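Local atomic coordinates of UDP-N-acetylglucosamine--peptide N-acetylglucosaminyltransferase stabilizing protein GtfB (Streptococcus gordonii, PDB entry 5E9T), a protein that partners GtfA in the heterotetrameric complex that attaches the first GlcNAc residue to the serine-rich repeat adhesin GspB, binding the substrate protein. Residues E154-E168 with F173-R186. Sequence-based numbering, arbitrary orientation.
Sequences ENHVTGDIILTLDQE and FKSRVDFIRFFLER
The Phe173 ring has Leu163 CB in its plane at the edge, beside CE2, and Phe179 CD1 over one face. The Phe179 ring in turn carries Ile161 CG2 over one face, offset toward the rim, and meets Leu163 CD2 at its edge. Leu163 CD2 serves three rings: it lies 3.5 Å from Phe173 CE2, 3.7 Å from Phe179 CE1 and 3.5 Å from Phe182 CE1. With chi1 at 176°, Leu163 CG swings away from its own backbone N and carries the methyl in among them. Ile161, its CD1 branch extended, reaches Phe179 CB and the first turn of the helix. At the C-terminal end of helix 176-186 the nearly coplanar carboxylate of Glu168 and guanidinium of Arg186 meet from opposite directions; the syn lone pair of Glu168 OE2 takes Arg186 NH2 at 2.6 Å, while Arg171 salt-bridges OE1. At its start Glu154 OE2 salt-bridges Arg176 NH1 at 2.8 Å, their planes 54° apart, and Tyr45 OH hydrogen-bonds OE1. Ile161 and Phe173 form an antiparallel hydrogen-bonded pair, each backbone N 2.7 Å from the other's O. Asp160 salt-bridges Arg133, and Lys174 hydrogen-bonds Gln111, both of the GtfA (Gtf1) chain. Strand 171-173 is outermost in this chain's antiparallel sheet, next to 161-163; after N-cap Ser175, Phe179 reaches Ile152 of strand 150-155 and Pro44 of helix 44-47, while Val177 and Ile180 meet helix 201-207.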
loop_
_atom_site.group_PDB
_atom_site.type_symbol
_atom_site.label_atom_id
_atom_site.label_comp_id
_atom_site.label_asym_id
_atom_site.label_seq_id
_atom_site.Cartn_x
_atom_site.Cartn_y
_atom_site.Cartn_z
ATOM N N GLU B 154 -25.996 15.935 -6.812
ATOM C CA GLU B 154 -26.775 15.170 -7.782
ATOM C C GLU B 154 -26.491 13.689 -7.584
ATOM O O GLU B 154 -25.382 13.219 -7.854
ATOM C CB GLU B 154 -26.479 15.589 -9.221
ATOM C CG GLU B 154 -27.187 14.697 -10.238
ATOM C CD GLU B 154 -27.398 15.363 -11.586
ATOM O OE1 GLU B 154 -26.948 16.516 -11.765
ATOM O OE2 GLU B 154 -28.026 14.732 -12.467
ATOM N N ASN B 155 -27.508 12.958 -7.138
ATOM C CA ASN B 155 -27.401 11.519 -6.947
ATOM C C ASN B 155 -27.505 10.837 -8.305
ATOM O O ASN B 155 -28.519 10.971 -8.995
ATOM C CB ASN B 155 -28.506 11.045 -6.004
ATOM C CG ASN B 155 -28.361 9.595 -5.604
ATOM O OD1 ASN B 155 -28.110 8.723 -6.438
ATOM N ND2 ASN B 155 -28.525 9.326 -4.313
ATOM N N HIS B 156 -26.460 10.105 -8.690
ATOM C CA HIS B 156 -26.432 9.506 -10.020
ATOM C C HIS B 156 -27.186 8.185 -10.097
ATOM O O HIS B 156 -27.514 7.745 -11.203
ATOM C CB HIS B 156 -24.985 9.302 -10.478
ATOM C CG HIS B 156 -24.241 10.581 -10.709
ATOM N ND1 HIS B 156 -24.819 11.677 -11.313
ATOM C CD2 HIS B 156 -22.972 10.944 -10.410
ATOM C CE1 HIS B 156 -23.937 12.657 -11.381
ATOM N NE2 HIS B 156 -22.810 12.240 -10.837
ATOM N N VAL B 157 -27.454 7.535 -8.965
ATOM C CA VAL B 157 -28.213 6.291 -9.005
ATOM C C VAL B 157 -29.708 6.569 -9.113
ATOM O O VAL B 157 -30.407 5.963 -9.933
ATOM C CB VAL B 157 -27.884 5.418 -7.780
ATOM C CG1 VAL B 157 -28.599 4.081 -7.885
ATOM C CG2 VAL B 157 -26.383 5.210 -7.665
ATOM N N THR B 158 -30.226 7.473 -8.277
ATOM C CA THR B 158 -31.649 7.788 -8.298
ATOM C C THR B 158 -32.013 8.928 -9.240
ATOM O O THR B 158 -33.193 9.075 -9.577
ATOM C CB THR B 158 -32.139 8.164 -6.895
ATOM O OG1 THR B 158 -31.637 9.460 -6.543
ATOM C CG2 THR B 158 -31.670 7.150 -5.871
ATOM N N GLY B 159 -31.043 9.727 -9.679
ATOM C CA GLY B 159 -31.329 10.934 -10.423
ATOM C C GLY B 159 -31.681 12.144 -9.582
ATOM O O GLY B 159 -31.655 13.268 -10.100
ATOM N N ASP B 160 -32.004 11.956 -8.302
ATOM C CA ASP B 160 -32.426 13.066 -7.455
ATOM C C ASP B 160 -31.343 14.134 -7.379
ATOM O O ASP B 160 -30.169 13.833 -7.148
ATOM C CB ASP B 160 -32.764 12.563 -6.050
ATOM C CG ASP B 160 -33.928 11.594 -6.039
ATOM O OD1 ASP B 160 -34.986 11.921 -6.616
ATOM O OD2 ASP B 160 -33.788 10.501 -5.452
ATOM N N ILE B 161 -31.742 15.388 -7.578
ATOM C CA ILE B 161 -30.840 16.529 -7.484
ATOM C C ILE B 161 -31.249 17.346 -6.269
ATOM O O ILE B 161 -32.368 17.868 -6.211
ATOM C CB ILE B 161 -30.866 17.386 -8.759
ATOM C CG1 ILE B 161 -30.318 16.592 -9.946
ATOM C CG2 ILE B 161 -30.076 18.674 -8.550
ATOM C CD1 ILE B 161 -30.234 17.397 -11.226
ATOM N N ILE B 162 -30.349 17.450 -5.298
ATOM C CA ILE B 162 -30.585 18.235 -4.093
ATOM C C ILE B 162 -29.949 19.597 -4.313
ATOM O O ILE B 162 -28.722 19.716 -4.400
ATOM C CB ILE B 162 -30.025 17.552 -2.840
ATOM C CG1 ILE B 162 -30.573 16.130 -2.715
ATOM C CG2 ILE B 162 -30.378 18.355 -1.595
ATOM C CD1 ILE B 162 -30.036 15.386 -1.517
ATOM N N LEU B 163 -30.788 20.622 -4.407
ATOM C CA LEU B 163 -30.357 21.991 -4.651
ATOM C C LEU B 163 -30.506 22.779 -3.361
ATOM O O LEU B 163 -31.625 22.964 -2.873
ATOM C CB LEU B 163 -31.182 22.630 -5.768
ATOM C CG LEU B 163 -30.903 24.106 -6.057
ATOM C CD1 LEU B 163 -29.440 24.304 -6.396
ATOM C CD2 LEU B 163 -31.781 24.612 -7.187
ATOM N N THR B 164 -29.389 23.232 -2.803
ATOM C CA THR B 164 -29.431 24.168 -1.687
ATOM C C THR B 164 -28.569 25.372 -2.038
ATOM O O THR B 164 -27.336 25.289 -2.030
ATOM C CB THR B 164 -28.969 23.511 -0.384
ATOM O OG1 THR B 164 -29.133 24.433 0.700
ATOM C CG2 THR B 164 -27.513 23.054 -0.471
ATOM N N LEU B 165 -29.222 26.498 -2.302
ATOM C CA LEU B 165 -28.533 27.742 -2.588
ATOM C C LEU B 165 -28.404 28.533 -1.292
ATOM O O LEU B 165 -28.929 28.141 -0.247
ATOM C CB LEU B 165 -29.276 28.519 -3.675
ATOM C CG LEU B 165 -29.464 27.727 -4.973
ATOM C CD1 LEU B 165 -30.393 28.443 -5.943
ATOM C CD2 LEU B 165 -28.115 27.481 -5.608
ATOM N N ASP B 166 -27.715 29.666 -1.350
ATOM C CA ASP B 166 -27.397 30.382 -0.124
ATOM C C ASP B 166 -28.633 31.074 0.438
ATOM O O ASP B 166 -29.401 31.697 -0.300
ATOM C CB ASP B 166 -26.289 31.402 -0.369
ATOM C CG ASP B 166 -25.921 32.163 0.888
ATOM O OD1 ASP B 166 -26.202 31.658 1.996
ATOM O OD2 ASP B 166 -25.352 33.268 0.769
ATOM N N GLN B 167 -28.828 30.938 1.750
ATOM C CA GLN B 167 -29.896 31.606 2.493
ATOM C C GLN B 167 -31.275 31.294 1.925
ATOM O O GLN B 167 -32.224 32.058 2.127
ATOM C CB GLN B 167 -29.670 33.120 2.551
ATOM C CG GLN B 167 -28.952 33.578 3.807
ATOM C CD GLN B 167 -28.636 35.061 3.787
ATOM O OE1 GLN B 167 -29.494 35.886 3.469
ATOM N NE2 GLN B 167 -27.399 35.406 4.127
ATOM N N GLU B 168 -31.392 30.176 1.220
ATOM C CA GLU B 168 -32.638 29.640 0.717
ATOM C C GLU B 168 -32.830 28.242 1.284
ATOM O O GLU B 168 -31.848 27.564 1.604
ATOM C CB GLU B 168 -32.647 29.576 -0.816
ATOM C CG GLU B 168 -32.459 30.917 -1.507
ATOM C CD GLU B 168 -32.567 30.808 -3.019
ATOM O OE1 GLU B 168 -33.140 29.807 -3.502
ATOM O OE2 GLU B 168 -32.078 31.719 -3.724
ATOM N N PHE B 173 -35.014 17.974 -6.527
ATOM C CA PHE B 173 -35.545 17.851 -7.879
ATOM C C PHE B 173 -35.443 16.398 -8.316
ATOM O O PHE B 173 -34.349 15.825 -8.329
ATOM C CB PHE B 173 -34.792 18.763 -8.847
ATOM C CG PHE B 173 -34.989 20.220 -8.568
ATOM C CD1 PHE B 173 -36.064 20.900 -9.109
ATOM C CD2 PHE B 173 -34.111 20.906 -7.750
ATOM C CE1 PHE B 173 -36.256 22.239 -8.845
ATOM C CE2 PHE B 173 -34.298 22.248 -7.484
ATOM C CZ PHE B 173 -35.371 22.915 -8.032
ATOM N N LYS B 174 -36.582 15.809 -8.686
ATOM C CA LYS B 174 -36.615 14.383 -8.983
ATOM C C LYS B 174 -35.811 14.013 -10.226
ATOM O O LYS B 174 -35.477 12.837 -10.396
ATOM C CB LYS B 174 -38.063 13.915 -9.143
ATOM C CG LYS B 174 -39.026 14.515 -8.123
ATOM C CD LYS B 174 -38.699 14.093 -6.692
ATOM C CE LYS B 174 -39.202 15.131 -5.690
ATOM N NZ LYS B 174 -39.098 14.684 -4.271
ATOM N N SER B 175 -35.489 14.969 -11.095
ATOM C CA SER B 175 -34.811 14.626 -12.339
ATOM C C SER B 175 -34.050 15.833 -12.873
ATOM O O SER B 175 -34.264 16.973 -12.452
ATOM C CB SER B 175 -35.798 14.113 -13.391
ATOM O OG SER B 175 -36.388 15.190 -14.100
ATOM N N ARG B 176 -33.149 15.551 -13.819
ATOM C CA ARG B 176 -32.365 16.601 -14.464
ATOM C C ARG B 176 -33.256 17.577 -15.221
ATOM O O ARG B 176 -32.984 18.784 -15.247
ATOM C CB ARG B 176 -31.345 15.966 -15.412
ATOM C CG ARG B 176 -30.441 16.949 -16.125
ATOM C CD ARG B 176 -28.986 16.550 -15.958
ATOM N NE ARG B 176 -28.682 15.265 -16.581
ATOM C CZ ARG B 176 -27.737 14.435 -16.149
ATOM N NH1 ARG B 176 -27.017 14.753 -15.084
ATOM N NH2 ARG B 176 -27.519 13.285 -16.773
ATOM N N VAL B 177 -34.318 17.070 -15.854
ATOM C CA VAL B 177 -35.262 17.944 -16.545
ATOM C C VAL B 177 -35.878 18.931 -15.565
ATOM O O VAL B 177 -35.925 20.139 -15.820
ATOM C CB VAL B 177 -36.343 17.112 -17.261
ATOM C CG1 VAL B 177 -37.514 17.994 -17.653
ATOM C CG2 VAL B 177 -35.761 16.430 -18.486
ATOM N N ASP B 178 -36.333 18.432 -14.414
ATOM C CA ASP B 178 -36.945 19.309 -13.422
ATOM C C ASP B 178 -35.956 20.338 -12.888
ATOM O O ASP B 178 -36.363 21.431 -12.478
ATOM C CB ASP B 178 -37.529 18.478 -12.281
ATOM C CG ASP B 178 -38.791 17.743 -12.687
ATOM O OD1 ASP B 178 -39.885 18.332 -12.557
ATOM O OD2 ASP B 178 -38.688 16.584 -13.143
ATOM N N PHE B 179 -34.660 20.023 -12.890
ATOM C CA PHE B 179 -33.677 21.001 -12.436
ATOM C C PHE B 179 -33.492 22.111 -13.463
ATOM O O PHE B 179 -33.515 23.298 -13.116
ATOM C CB PHE B 179 -32.340 20.322 -12.138
ATOM C CG PHE B 179 -31.272 21.277 -11.693
ATOM C CD1 PHE B 179 -31.529 22.200 -10.692
ATOM C CD2 PHE B 179 -30.016 21.263 -12.278
ATOM C CE1 PHE B 179 -30.555 23.088 -10.281
ATOM C CE2 PHE B 179 -29.036 22.148 -11.869
ATOM C CZ PHE B 179 -29.308 23.062 -10.870
ATOM N N ILE B 180 -33.303 21.741 -14.733
ATOM C CA ILE B 180 -33.155 22.732 -15.799
ATOM C C ILE B 180 -34.358 23.661 -15.825
ATOM O O ILE B 180 -34.233 24.880 -15.982
ATOM C CB ILE B 180 -32.971 22.020 -17.152
ATOM C CG1 ILE B 180 -31.761 21.088 -17.116
ATOM C CG2 ILE B 180 -32.822 23.032 -18.275
ATOM C CD1 ILE B 180 -31.752 20.077 -18.245
ATOM N N ARG B 181 -35.541 23.090 -15.653
ATOM C CA ARG B 181 -36.788 23.837 -15.655
ATOM C C ARG B 181 -36.832 24.886 -14.559
ATOM O O ARG B 181 -37.264 26.024 -14.796
ATOM C CB ARG B 181 -37.906 22.834 -15.490
ATOM C CG ARG B 181 -38.133 22.072 -16.762
ATOM C CD ARG B 181 -39.002 22.889 -17.640
ATOM N NE ARG B 181 -40.382 22.588 -17.335
ATOM C CZ ARG B 181 -41.306 23.479 -17.009
ATOM N NH1 ARG B 181 -42.525 23.047 -16.746
ATOM N NH2 ARG B 181 -41.042 24.780 -16.917
ATOM N N PHE B 182 -36.429 24.506 -13.353
ATOM C CA PHE B 182 -36.269 25.479 -12.290
ATOM C C PHE B 182 -35.335 26.596 -12.728
ATOM O O PHE B 182 -35.596 27.776 -12.467
ATOM C CB PHE B 182 -35.745 24.772 -11.050
ATOM C CG PHE B 182 -35.314 25.699 -9.977
ATOM C CD1 PHE B 182 -34.004 26.140 -9.911
ATOM C CD2 PHE B 182 -36.215 26.123 -9.022
ATOM C CE1 PHE B 182 -33.606 26.995 -8.921
ATOM C CE2 PHE B 182 -35.824 26.973 -8.024
ATOM C CZ PHE B 182 -34.515 27.412 -7.972
ATOM N N PHE B 183 -34.247 26.237 -13.411
ATOM C CA PHE B 183 -33.256 27.221 -13.831
ATOM C C PHE B 183 -33.840 28.201 -14.844
ATOM O O PHE B 183 -33.594 29.410 -14.759
ATOM C CB PHE B 183 -32.038 26.499 -14.405
ATOM C CG PHE B 183 -30.869 27.391 -14.667
ATOM C CD1 PHE B 183 -30.296 28.119 -13.640
ATOM C CD2 PHE B 183 -30.327 27.486 -15.937
ATOM C CE1 PHE B 183 -29.211 28.937 -13.878
ATOM C CE2 PHE B 183 -29.243 28.303 -16.182
ATOM C CZ PHE B 183 -28.683 29.030 -15.150
ATOM N N LEU B 184 -34.621 27.699 -15.803
ATOM C CA LEU B 184 -35.222 28.577 -16.804
ATOM C C LEU B 184 -36.203 29.550 -16.161
ATOM O O LEU B 184 -36.163 30.756 -16.431
ATOM C CB LEU B 184 -35.914 27.745 -17.882
ATOM C CG LEU B 184 -34.972 26.912 -18.749
ATOM C CD1 LEU B 184 -35.739 26.177 -19.841
ATOM C CD2 LEU B 184 -33.884 27.799 -19.338
ATOM N N GLU B 185 -37.095 29.043 -15.308
ATOM C CA GLU B 185 -38.018 29.921 -14.598
ATOM C C GLU B 185 -37.263 30.880 -13.684
ATOM O O GLU B 185 -37.590 32.070 -13.613
ATOM C CB GLU B 185 -39.021 29.089 -13.797
ATOM C CG GLU B 185 -40.375 29.755 -13.565
ATOM C CD GLU B 185 -40.284 31.014 -12.722
ATOM O OE1 GLU B 185 -39.923 30.913 -11.530
ATOM O OE2 GLU B 185 -40.569 32.108 -13.257
ATOM N N ARG B 186 -36.236 30.378 -12.992
ATOM C CA ARG B 186 -35.525 31.187 -12.006
ATOM C C ARG B 186 -34.878 32.406 -12.645
ATOM O O ARG B 186 -34.894 33.501 -12.071
ATOM C CB ARG B 186 -34.477 30.333 -11.295
ATOM C CG ARG B 186 -33.516 31.100 -10.414
ATOM C CD ARG B 186 -34.232 31.773 -9.262
ATOM N NE ARG B 186 -33.286 32.244 -8.257
ATOM C CZ ARG B 186 -33.017 31.600 -7.126
ATOM N NH1 ARG B 186 -33.630 30.457 -6.850
ATOM N NH2 ARG B 186 -32.140 32.103 -6.269
#